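Local coordinates for protein D-galactonate dehydratase family member RspA (Pantoea ananatis, PDB 3T6C) that dehydrates D-gluconate to 2-dehydro-3-deoxy-D-gluconate with low activity in vitro, using one magnesium ion per subunit, at residues A62-T65 against Q66-Y69; V71-A74 against I75-L79; W347-P350 against G351-P355. One frame throughout, in Å; residues are numbered along the deposited sequence. Where two conformers were deposited one is given.

Contact 1 (A62-T65 against Q66-Y69); sequences ATFT and QRIY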
loop_
_atom_site.group_PDB
_atom_site.type_symbol
_atom_site.label_atom_id
_atom_site.label_comp_id
_atom_site.label_asym_id
_atom_site.label_seq_id
_atom_site.Cartn_x
_atom_site.Cartn_y
_atom_site.Cartn_z
ATOM N N ALA A 62 -24.419 -30.716 13.975
ATOM C CA ALA A 62 -23.554 -30.067 14.958
ATOM C C ALA A 62 -22.181 -30.741 15.076
ATOM O O ALA A 62 -21.595 -30.720 16.160
ATOM C CB ALA A 62 -24.288 -29.878 16.292
ATOM N N THR A 63 -21.765 -31.521 14.082
ATOM C CA THR A 63 -20.706 -32.489 14.400
ATOM C C THR A 63 -19.325 -31.814 14.406
ATOM O O THR A 63 -18.697 -31.570 13.361
ATOM C CB THR A 63 -20.725 -33.609 13.315
ATOM O OG1 THR A 63 -21.954 -34.330 13.399
ATOM C CG2 THR A 63 -19.589 -34.629 13.510
ATOM N N PHE A 64 -18.819 -31.637 15.637
ATOM C CA PHE A 64 -17.382 -31.393 15.927
ATOM C C PHE A 64 -17.076 -32.687 16.656
ATOM O O PHE A 64 -17.291 -32.833 17.888
ATOM C CB PHE A 64 -17.344 -30.194 16.873
ATOM C CG PHE A 64 -15.995 -29.810 17.407
ATOM C CD1 PHE A 64 -14.825 -30.466 17.041
ATOM C CD2 PHE A 64 -15.936 -28.751 18.331
ATOM C CE1 PHE A 64 -13.583 -30.090 17.556
ATOM C CE2 PHE A 64 -14.698 -28.343 18.882
ATOM C CZ PHE A 64 -13.506 -29.035 18.502
ATOM N N THR A 65 -16.469 -33.609 15.915
ATOM C CA THR A 65 -16.405 -35.007 16.395
ATOM C C THR A 65 -15.516 -35.156 17.627
ATOM O O THR A 65 -15.761 -36.010 18.493
ATOM C CB THR A 65 -16.031 -35.972 15.200
ATOM O OG1 THR A 65 -16.253 -37.336 15.591
ATOM C CG2 THR A 65 -14.536 -35.864 14.817
ATOM N N GLN A 66 -14.504 -34.293 17.739
ATOM C CA GLN A 66 -13.547 -34.412 18.841
ATOM C C GLN A 66 -14.043 -33.877 20.154
ATOM O O GLN A 66 -13.402 -34.020 21.188
ATOM C CB GLN A 66 -12.252 -33.684 18.504
ATOM C CG GLN A 66 -11.486 -34.231 17.246
ATOM C CD GLN A 66 -11.943 -33.677 15.906
ATOM O OE1 GLN A 66 -12.904 -32.890 15.806
ATOM N NE2 GLN A 66 -11.256 -34.103 14.834
ATOM N N ARG A 67 -15.073 -33.075 20.060
ATOM C CA ARG A 67 -15.728 -32.417 21.184
ATOM C C ARG A 67 -17.177 -32.691 21.537
ATOM O O ARG A 67 -17.894 -31.693 21.870
ATOM C CB ARG A 67 -15.275 -30.962 21.328
ATOM C CG ARG A 67 -13.737 -30.743 21.511
ATOM C CD ARG A 67 -13.336 -31.173 22.965
ATOM N NE ARG A 67 -11.944 -30.789 23.318
ATOM C CZ ARG A 67 -10.891 -31.539 22.993
ATOM N NH1 ARG A 67 -11.068 -32.642 22.268
ATOM N NH2 ARG A 67 -9.656 -31.185 23.410
ATOM N N ILE A 68 -17.708 -33.838 21.100
ATOM C CA ILE A 68 -19.163 -34.013 21.074
ATOM C C ILE A 68 -19.849 -33.636 22.383
ATOM O O ILE A 68 -20.957 -33.108 22.350
ATOM C CB ILE A 68 -19.561 -35.470 20.675
ATOM C CG1 ILE A 68 -19.132 -36.498 21.729
ATOM C CG2 ILE A 68 -18.991 -35.791 19.274
ATOM C CD1 ILE A 68 -19.509 -37.949 21.345
ATOM N N TYR A 69 -19.218 -33.877 23.530
ATOM C CA TYR A 69 -19.900 -33.594 24.820
ATOM C C TYR A 69 -19.920 -32.115 25.158
ATOM O O TYR A 69 -20.838 -31.660 25.861
ATOM C CB TYR A 69 -19.300 -34.428 25.950
ATOM C CG TYR A 69 -19.472 -35.927 25.681
ATOM C CD1 TYR A 69 -20.723 -36.476 25.582
ATOM C CD2 TYR A 69 -18.358 -36.746 25.524
ATOM C CE1 TYR A 69 -20.879 -37.819 25.294
ATOM C CE2 TYR A 69 -18.500 -38.087 25.291
ATOM C CZ TYR A 69 -19.759 -38.612 25.135
ATOM O OH TYR A 69 -19.887 -39.986 24.845
#
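Shortly after strand 57-61, Phe64 to Arg67 form a type I beta turn, and Arg67 takes the N-cap position of helix 68-83. The turn is closed by one hydrogen bond, from Arg67 N to Phe64 O at 3.1 Å, with the donor well above the carbonyl plane and an N-H...O angle of 145°. The side chains of Phe64 and Arg67 run side by side in the same direction. Because CG of Phe64 stands anti to the backbone N (chi1 175°), the ring is brought alongside the Arg67 side chain, which lies over one of its faces. Arg67 CB makes a CH-pi contact 3.8 Å from the ring centroid, and CG follows toward the rim, 3.5 Å from CZ. The guanidinium plane ends up nearly parallel to the ring plane, although the guanidinium lies beyond the ring; its NH1 turns back to Gln66 O at 2.9 Å, and its NH2 reaches Ser101 OG of the second subunit.

Gln66 approaches the same ring from the edge. Its chain bends at CG, so that OE1 lies in the ring plane, 3.3 Å from Phe64 CD1, with the amide turned 60° from the ring. The methyl of Thr65 packs against this amide, its CG2 lying 3.6 Å from Gln66 CD, while Thr65 OG1 is bonded to Asp43 O. Held between ring edge and methyl, the amide directs NE2 to O6 of the bound D-gluconate. Ile68 CG2 packs against Thr65 O at 3.3 Å. Phe64 is also packed by helix 108-129. Such a strand-to-helix turn in the N-terminal capping domain, carrying a substrate-binding residue over the barrel, is characteristic of the mandelate racemase branch of the enolase superfamily.

Contact 2 (V71-A74 against I75-L79); sequences VQSA and IDEYL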
loop_
_atom_site.group_PDB
_atom_site.type_symbol
_atom_site.label_atom_id
_atom_site.label_comp_id
_atom_site.label_asym_id
_atom_site.label_seq_id
_atom_site.Cartn_x
_atom_site.Cartn_y
_atom_site.Cartn_z
ATOM N N VAL A 71 -20.049 -29.700 22.733
ATOM C CA VAL A 71 -21.148 -29.288 21.856
ATOM C C VAL A 71 -22.526 -29.692 22.389
ATOM O O VAL A 71 -23.447 -28.865 22.368
ATOM C CB VAL A 71 -20.912 -29.830 20.414
ATOM C CG1 VAL A 71 -22.087 -29.479 19.487
ATOM C CG2 VAL A 71 -19.632 -29.300 19.865
ATOM N N GLN A 72 -22.676 -30.925 22.878
ATOM C CA GLN A 72 -23.945 -31.325 23.468
ATOM C C GLN A 72 -24.356 -30.396 24.602
ATOM O O GLN A 72 -25.522 -30.020 24.670
ATOM C CB GLN A 72 -23.861 -32.780 23.955
ATOM C CG GLN A 72 -25.142 -33.207 24.663
ATOM C CD GLN A 72 -25.010 -34.619 25.131
ATOM O OE1 GLN A 72 -24.053 -34.965 25.822
ATOM N NE2 GLN A 72 -25.948 -35.447 24.749
ATOM N N SER A 73 -23.438 -30.025 25.487
ATOM C CA SER A 73 -23.793 -29.074 26.536
ATOM C C SER A 73 -24.200 -27.709 25.945
ATOM O O SER A 73 -25.200 -27.090 26.327
ATOM C CB SER A 73 -22.595 -28.877 27.474
ATOM O OG SER A 73 -22.937 -28.028 28.544
ATOM N N ALA A 74 -23.410 -27.220 25.003
ATOM C CA ALA A 74 -23.680 -25.898 24.397
ATOM C C ALA A 74 -25.078 -25.841 23.776
ATOM O O ALA A 74 -25.729 -24.769 23.708
ATOM C CB ALA A 74 -22.565 -25.541 23.349
ATOM N N ILE A 75 -25.572 -26.984 23.295
ATOM C CA ILE A 75 -26.952 -27.066 22.783
ATOM C C ILE A 75 -27.957 -27.285 23.938
ATOM O O ILE A 75 -28.849 -26.435 24.173
ATOM C CB ILE A 75 -27.091 -28.201 21.772
ATOM C CG1 ILE A 75 -26.169 -27.944 20.546
ATOM C CG2 ILE A 75 -28.581 -28.338 21.364
ATOM C CD1 ILE A 75 -25.913 -29.211 19.704
ATOM N N ASP A 76 -27.809 -28.397 24.662
ATOM C CA ASP A 76 -28.843 -28.772 25.633
ATOM C C ASP A 76 -29.023 -27.802 26.781
ATOM O O ASP A 76 -30.145 -27.613 27.256
ATOM C CB ASP A 76 -28.535 -30.146 26.221
ATOM C CG ASP A 76 -28.763 -31.286 25.208
ATOM O OD1 ASP A 76 -29.318 -31.052 24.111
ATOM O OD2 ASP A 76 -28.394 -32.435 25.509
ATOM N N GLU A 77 -27.936 -27.230 27.271
ATOM C CA GLU A 77 -28.039 -26.358 28.438
ATOM C C GLU A 77 -28.314 -24.918 28.069
ATOM O O GLU A 77 -28.753 -24.141 28.929
ATOM C CB GLU A 77 -26.747 -26.430 29.285
ATOM C CG GLU A 77 -26.399 -27.822 29.837
ATOM C CD GLU A 77 -27.495 -28.471 30.670
ATOM O OE1 GLU A 77 -28.386 -27.769 31.202
ATOM O OE2 GLU A 77 -27.460 -29.707 30.791
ATOM N N TYR A 78 -28.046 -24.553 26.813
ATOM C CA TYR A 78 -28.116 -23.132 26.407
ATOM C C TYR A 78 -29.043 -22.869 25.203
ATOM O O TYR A 78 -30.113 -22.242 25.355
ATOM C CB TYR A 78 -26.683 -22.578 26.152
ATOM C CG TYR A 78 -25.840 -22.697 27.391
ATOM C CD1 TYR A 78 -25.936 -21.740 28.418
ATOM C CD2 TYR A 78 -24.937 -23.770 27.565
ATOM C CE1 TYR A 78 -25.213 -21.861 29.555
ATOM C CE2 TYR A 78 -24.181 -23.890 28.721
ATOM C CZ TYR A 78 -24.317 -22.913 29.703
ATOM O OH TYR A 78 -23.547 -23.027 30.856
ATOM N N LEU A 79 -28.637 -23.323 24.013
ATOM C CA LEU A 79 -29.451 -22.996 22.828
ATOM C C LEU A 79 -30.856 -23.618 22.879
ATOM O O LEU A 79 -31.814 -22.974 22.456
ATOM C CB LEU A 79 -28.755 -23.398 21.510
ATOM C CG LEU A 79 -27.426 -22.694 21.292
ATOM C CD1 LEU A 79 -26.939 -22.964 19.819
ATOM C CD2 LEU A 79 -27.588 -21.202 21.515
HETATM O O HOH W 1 -28.754 -34.968 24.606
#
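Gln72 and Asp76 lie one helical turn apart and slant across each other, their amide and carboxylate planes 40° apart. The extended Gln72 chain passes alongside the carboxylate, its CG 3.4 Å from Asp76 OD2. A water joins the two ends, accepting from Gln72 NE2 at 2.9 Å and donating to Asp76 OD2 at 2.7 Å. The other carboxylate oxygen, OD1, is bonded to Thr34 OG1, so each oxygen has a partner of its own. On the buried side Val71 CG1 meets Ile75 CD1 at 3.8 Å; with CG1 of Ile75 beside its own backbone N (chi1 -62°), the chain runs back over Val71 O.

Further along, Tyr78 brings its ring edge toward Ala74 CA. The backbone begins with regular alpha-helical bonds, as from Asp76 N to Gln72 O, then widens: Leu79 N reaches back five residues to Ala74 O at 3.3 Å, nearly straight at 170°. This pi-type turn carries Tyr78, whose OH is bonded to Tyr69 N of the second subunit. Helix 68-83 thus lies with Ile75 against strands 29-37 and 44-51, with Ala74 and Leu79 against Ala113 of helix 108-129, and with Ser73, Glu77 and Tyr78 toward the neighbouring subunit.

Contact 3 (W347-P350 against G351-P355); sequences WHSP and GDISP. With GCO (D-gluconic acid), chain D.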
loop_
_atom_site.group_PDB
_atom_site.type_symbol
_atom_site.label_atom_id
_atom_site.label_comp_id
_atom_site.label_asym_id
_atom_site.label_seq_id
_atom_site.Cartn_x
_atom_site.Cartn_y
_atom_site.Cartn_z
ATOM N N TRP A 347 -16.799 -27.410 0.143
ATOM C CA TRP A 347 -17.075 -27.611 1.579
ATOM C C TRP A 347 -16.416 -28.887 2.068
ATOM O O TRP A 347 -16.415 -29.908 1.384
ATOM C CB TRP A 347 -18.600 -27.690 1.830
ATOM C CG TRP A 347 -19.391 -26.527 1.242
ATOM C CD1 TRP A 347 -20.393 -26.613 0.316
ATOM C CD2 TRP A 347 -19.245 -25.146 1.541
ATOM N NE1 TRP A 347 -20.895 -25.370 0.029
ATOM C CE2 TRP A 347 -20.204 -24.445 0.746
ATOM C CE3 TRP A 347 -18.404 -24.414 2.403
ATOM C CZ2 TRP A 347 -20.395 -23.074 0.837
ATOM C CZ3 TRP A 347 -18.566 -23.013 2.443
ATOM C CH2 TRP A 347 -19.557 -22.375 1.668
ATOM N N HIS A 348 -15.916 -28.820 3.311
ATOM C CA HIS A 348 -15.302 -30.014 3.971
ATOM C C HIS A 348 -16.357 -31.084 4.244
ATOM O O HIS A 348 -17.462 -30.782 4.758
ATOM C CB HIS A 348 -14.646 -29.496 5.245
ATOM C CG HIS A 348 -14.078 -30.563 6.154
ATOM N ND1 HIS A 348 -14.775 -31.020 7.256
ATOM C CD2 HIS A 348 -12.886 -31.212 6.166
ATOM C CE1 HIS A 348 -14.042 -31.923 7.899
ATOM N NE2 HIS A 348 -12.880 -32.031 7.282
ATOM N N SER A 349 -16.087 -32.301 3.752
ATOM C CA SER A 349 -17.049 -33.393 3.939
ATOM C C SER A 349 -16.431 -34.800 3.927
ATOM O O SER A 349 -16.654 -35.535 2.965
ATOM C CB SER A 349 -18.087 -33.265 2.828
ATOM O OG SER A 349 -19.264 -33.964 3.214
ATOM N N PRO A 350 -15.652 -35.153 4.921
ATOM C CA PRO A 350 -14.990 -36.419 5.212
ATOM C C PRO A 350 -15.969 -37.267 6.061
ATOM O O PRO A 350 -17.170 -37.297 5.813
ATOM C CB PRO A 350 -13.717 -35.988 5.925
ATOM C CG PRO A 350 -14.159 -34.925 6.742
ATOM C CD PRO A 350 -15.325 -34.205 5.993
ATOM N N GLY A 351 -15.424 -38.153 6.848
ATOM C CA GLY A 351 -16.272 -38.951 7.718
ATOM C C GLY A 351 -16.876 -38.201 8.892
ATOM O O GLY A 351 -17.931 -38.659 9.361
ATOM N N ASP A 352 -16.258 -37.102 9.374
ATOM C CA ASP A 352 -16.885 -36.541 10.567
ATOM C C ASP A 352 -17.741 -35.371 10.129
ATOM O O ASP A 352 -17.514 -34.189 10.448
ATOM C CB ASP A 352 -15.770 -36.021 11.518
ATOM C CG ASP A 352 -14.670 -35.196 10.843
ATOM O OD1 ASP A 352 -14.140 -35.536 9.759
ATOM O OD2 ASP A 352 -14.286 -34.155 11.426
ATOM N N ILE A 353 -18.920 -35.780 9.691
ATOM C CA ILE A 353 -20.019 -34.927 9.329
ATOM C C ILE A 353 -21.210 -35.875 9.290
ATOM O O ILE A 353 -21.059 -36.973 8.773
ATOM C CB ILE A 353 -19.748 -34.232 8.001
ATOM C CG1 ILE A 353 -20.922 -33.305 7.643
ATOM C CG2 ILE A 353 -19.472 -35.204 6.824
ATOM C CD1 ILE A 353 -20.623 -32.391 6.406
ATOM N N SER A 354 -22.406 -35.463 9.731
ATOM C CA SER A 354 -23.534 -36.408 9.657
ATOM C C SER A 354 -24.132 -36.363 8.264
ATOM O O SER A 354 -23.875 -35.428 7.518
ATOM C CB SER A 354 -24.618 -36.068 10.688
ATOM O OG SER A 354 -25.291 -34.915 10.277
ATOM N N PRO A 355 -24.970 -37.365 7.896
ATOM C CA PRO A 355 -25.613 -37.249 6.596
ATOM C C PRO A 355 -26.479 -35.977 6.442
ATOM O O PRO A 355 -26.695 -35.553 5.310
ATOM C CB PRO A 355 -26.519 -38.474 6.565
ATOM C CG PRO A 355 -25.674 -39.522 7.282
ATOM C CD PRO A 355 -25.103 -38.720 8.467
HETATM C C1 GCO D . -10.123 -33.412 4.861
HETATM C C2 GCO D . -9.668 -33.135 6.245
HETATM C C3 GCO D . -9.971 -34.232 7.247
HETATM C C4 GCO D . -9.728 -33.749 8.662
HETATM C C5 GCO D . -10.755 -34.345 9.592
HETATM C C6 GCO D . -10.602 -33.895 11.034
HETATM O O1A GCO D . -11.082 -34.201 4.613
HETATM O O1B GCO D . -9.624 -32.715 3.918
HETATM O O2 GCO D . -8.361 -32.624 6.202
HETATM O O3 GCO D . -9.161 -35.296 6.909
HETATM O O4 GCO D . -8.423 -34.151 9.037
HETATM O O5 GCO D . -12.009 -33.993 9.138
HETATM O O6 GCO D . -11.577 -34.413 11.916
#
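No hydrogen bond joins residues 347-350 to 351-355 directly; the polar link between the two halves of this bend runs through the substrate. O5 of D-gluconate accepts from His348 NE2 at 2.8 Å and donates to Asp352 OD1 at 2.7 Å, so one hydroxyl bridges the imidazole and the carboxylate. The two flat groups stand almost perpendicular, 81° apart, and their own nearest atoms remain 4.1 Å apart, from His348 CE1 to Asp352 OD1. The second carboxylate oxygen, OD2, accepts from the sugar O6 at 2.8 Å, and Asp352 thereby grips two neighbouring hydroxyls at the end of the sugar remote from its carboxylate.

Pro350 fills the angle between the two. Its CD lies over one face of the His348 ring, toward the rim, while CG presses against Asp352 OD1 at 3.1 Å. The chain then turns through an inverse gamma turn centred on Asp352, whose CG sits between the backbone N and the carbonyl carbon (chi1 46°), bringing the carboxylate round to the sugar. This bend follows strand 344-345 and precedes helix 355-367 in the barrel domain, at the strand ends where enolase-superfamily enzymes carry their catalytic groups. Pro350 is probably important for activity and specificity, as in relatives with low D-mannonate dehydratase activity, where proline occurs at this position.

On the side away from the sugar, Ile353 points back at the first half. Its CG2 comes within 3.3 Å of Pro350 O, and CD1 reaches Ser349 OG. His348 ND1 is bonded to His321 ND1, which should fix the rotation of the ring and present NE2 to the substrate. Trp104 of the second subunit packs against Asp352, and Ser354 stands at the N-cap of helix 355-367.

Overall arrangement
Contacts 1 and 3 are buried and converge on the same end of the sugar, both bonding its O6, one from the N-terminal domain and the other from the barrel; they meet where Thr65 CG2 packs on Asp352 CB and Thr63 lies along 352-354. Contact 2 is only partly buried, with nearest atoms about 11 Å from contact 3. It shares helix 68-83 with contact 1; its Val71 packs on Ala62 and Phe64, and its Ile75 on Ala62. Aromatic and amide packing dominates contact 1, helical bonds and a water bridge contact 2, and ligand-mediated polar bonds contact 3. The second subunit touches all three, through packing on Asp352 in contact 3 and also through hydrogen bonds in contacts 1 and 2.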